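Side-chain contact in aldehyde dehydrogenase 12 (Zea mays, PDB 6D97), which probably catalyses the NAD-dependent oxidation of L-glutamate gamma-semialdehyde to glutamate, the last step of proline catabolism in plants: residues L127-K132 with M231-R236. Numbering follows the deposited sequence.
Sequences LDFFAK and MEQMIR
With CG of Phe129 turned anti to its own nitrogen (chi1 169°) and the chain of Gln233 bent at chi2, the ring and the carboxamide meet, while a bend at chi2 of Met234 brings its sulfur beside Phe130. The Phe130 ring arrives edge first: CZ lies 3.7 Å from Met234 CA, and CE1 touches Gln233 CB at 4.0 Å. With the axes of the two segments 11.1 Å apart, a flat, rigid ring can reach the backbone of the facing helix edge-on. Met234 SD lies above the Phe130 ring plane but beyond its rim near CZ, obliquely 4.5 Å from the centroid, a Met-aromatic contact for which a polarisable thioether is well adapted. The two helices run nearly antiparallel, at 154°. Helix 229-240 follows strand 218-223 of the parallel Rossmann-type sheet that binds NAD, and this contact joins it to helix 124-137. Phe129 presents its edge to the amide, CZ standing 3.8 Å from Gln233 OE1, with the two planes 56° apart. Glutamine serves here because its methylene groups pack on aromatic carbon while the buried OE1 accepts a hydrogen bond from Thr31 N. On the face opposite Met234 SD, Phe129 CD2 stands above the Phe130 ring, offset toward its rim.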
loop_
_atom_site.group_PDB
_atom_site.type_symbol
_atom_site.label_atom_id
_atom_site.label_comp_id
_atom_site.label_asym_id
_atom_site.label_seq_id
_atom_site.Cartn_x
_atom_site.Cartn_y
_atom_site.Cartn_z
ATOM N N LEU A 127 -32.644 13.911 -3.981
ATOM C CA LEU A 127 -32.506 12.750 -4.855
ATOM C C LEU A 127 -33.521 12.807 -5.986
ATOM O O LEU A 127 -33.170 12.692 -7.166
ATOM C CB LEU A 127 -32.693 11.458 -4.053
ATOM C CG LEU A 127 -31.616 10.873 -3.139
ATOM C CD1 LEU A 127 -32.224 9.805 -2.246
ATOM C CD2 LEU A 127 -30.478 10.288 -3.954
ATOM N N ASP A 128 -34.793 12.992 -5.634
ATOM C CA ASP A 128 -35.847 13.019 -6.638
ATOM C C ASP A 128 -35.668 14.189 -7.600
ATOM O O ASP A 128 -35.880 14.044 -8.809
ATOM C CB ASP A 128 -37.204 13.084 -5.942
ATOM C CG ASP A 128 -38.354 13.077 -6.914
ATOM O OD1 ASP A 128 -38.579 12.035 -7.561
ATOM O OD2 ASP A 128 -39.031 14.116 -7.031
ATOM N N PHE A 129 -35.268 15.351 -7.078
ATOM C CA PHE A 129 -35.019 16.512 -7.926
ATOM C C PHE A 129 -33.993 16.195 -9.007
ATOM O O PHE A 129 -34.230 16.431 -10.197
ATOM C CB PHE A 129 -34.551 17.687 -7.064
ATOM C CG PHE A 129 -34.010 18.845 -7.849
ATOM C CD1 PHE A 129 -34.856 19.825 -8.335
ATOM C CD2 PHE A 129 -32.647 18.961 -8.085
ATOM C CE1 PHE A 129 -34.361 20.897 -9.055
ATOM C CE2 PHE A 129 -32.144 20.027 -8.804
ATOM C CZ PHE A 129 -33.003 21.000 -9.290
ATOM N N PHE A 130 -32.847 15.641 -8.607
ATOM C CA PHE A 130 -31.789 15.366 -9.575
ATOM C C PHE A 130 -32.164 14.218 -10.504
ATOM O O PHE A 130 -31.842 14.251 -11.695
ATOM C CB PHE A 130 -30.476 15.078 -8.850
ATOM C CG PHE A 130 -29.685 16.314 -8.530
ATOM C CD1 PHE A 130 -29.053 17.023 -9.539
ATOM C CD2 PHE A 130 -29.584 16.773 -7.227
ATOM C CE1 PHE A 130 -28.325 18.159 -9.256
ATOM C CE2 PHE A 130 -28.853 17.906 -6.935
ATOM C CZ PHE A 130 -28.227 18.602 -7.951
ATOM N N ALA A 131 -32.846 13.195 -9.982
ATOM C CA ALA A 131 -33.288 12.098 -10.836
ATOM C C ALA A 131 -34.246 12.591 -11.911
ATOM O O ALA A 131 -34.132 12.209 -13.081
ATOM C CB ALA A 131 -33.943 11.007 -9.992
ATOM N N LYS A 132 -35.196 13.451 -11.533
ATOM C CA LYS A 132 -36.146 13.978 -12.507
ATOM C C LYS A 132 -35.463 14.900 -13.505
ATOM O O LYS A 132 -35.760 14.846 -14.701
ATOM C CB LYS A 132 -37.277 14.716 -11.796
ATOM C CG LYS A 132 -38.594 13.968 -11.786
ATOM C CD LYS A 132 -38.965 13.559 -10.378
ATOM C CE LYS A 132 -40.375 12.996 -10.326
ATOM N NZ LYS A 132 -41.024 13.230 -9.007
ATOM N N MET A 231 -25.409 19.517 -13.922
ATOM C CA MET A 231 -24.219 19.933 -13.190
ATOM C C MET A 231 -24.307 21.385 -12.758
ATOM O O MET A 231 -23.713 21.764 -11.743
ATOM C CB MET A 231 -22.962 19.714 -14.028
ATOM C CG MET A 231 -22.325 18.368 -13.811
ATOM S SD MET A 231 -22.126 17.909 -12.075
ATOM C CE MET A 231 -20.825 19.030 -11.576
ATOM N N GLU A 232 -25.038 22.214 -13.506
ATOM C CA GLU A 232 -25.236 23.594 -13.084
ATOM C C GLU A 232 -25.960 23.645 -11.745
ATOM O O GLU A 232 -25.553 24.370 -10.830
ATOM C CB GLU A 232 -26.010 24.364 -14.154
ATOM C CG GLU A 232 -25.774 25.863 -14.115
ATOM C CD GLU A 232 -27.046 26.660 -13.941
ATOM O OE1 GLU A 232 -27.281 27.585 -14.743
ATOM O OE2 GLU A 232 -27.812 26.362 -13.002
ATOM N N GLN A 233 -27.028 22.856 -11.608
ATOM C CA GLN A 233 -27.719 22.748 -10.326
ATOM C C GLN A 233 -26.823 22.120 -9.267
ATOM O O GLN A 233 -26.841 22.535 -8.104
ATOM C CB GLN A 233 -29.004 21.936 -10.493
ATOM C CG GLN A 233 -29.965 22.521 -11.511
ATOM C CD GLN A 233 -30.403 23.926 -11.151
ATOM O OE1 GLN A 233 -30.996 24.154 -10.098
ATOM N NE2 GLN A 233 -30.103 24.879 -12.022
ATOM N N MET A 234 -26.026 21.120 -9.653
ATOM C CA MET A 234 -25.132 20.483 -8.689
ATOM C C MET A 234 -24.083 21.465 -8.179
ATOM O O MET A 234 -23.723 21.442 -6.996
ATOM C CB MET A 234 -24.470 19.259 -9.320
ATOM C CG MET A 234 -23.618 18.466 -8.352
ATOM S SD MET A 234 -24.599 17.756 -7.020
ATOM C CE MET A 234 -23.339 17.586 -5.764
ATOM N N ILE A 235 -23.593 22.349 -9.052
ATOM C CA ILE A 235 -22.592 23.327 -8.640
ATOM C C ILE A 235 -23.189 24.331 -7.662
ATOM O O ILE A 235 -22.526 24.761 -6.710
ATOM C CB ILE A 235 -21.987 24.021 -9.871
ATOM C CG1 ILE A 235 -21.131 23.031 -10.657
ATOM C CG2 ILE A 235 -21.141 25.204 -9.451
ATOM C CD1 ILE A 235 -20.724 23.533 -12.026
ATOM N N ARG A 236 -24.451 24.716 -7.874
ATOM C CA ARG A 236 -25.125 25.598 -6.925
ATOM C C ARG A 236 -25.235 24.944 -5.557
ATOM O O ARG A 236 -25.010 25.594 -4.528
ATOM C CB ARG A 236 -26.505 25.981 -7.455
ATOM C CG ARG A 236 -26.436 26.729 -8.765
ATOM C CD ARG A 236 -27.800 27.165 -9.277
ATOM N NE ARG A 236 -27.665 27.919 -10.520
ATOM C CZ ARG A 236 -27.481 29.234 -10.583
ATOM N NH1 ARG A 236 -27.422 29.950 -9.467
ATOM N NH2 ARG A 236 -27.356 29.835 -11.762
#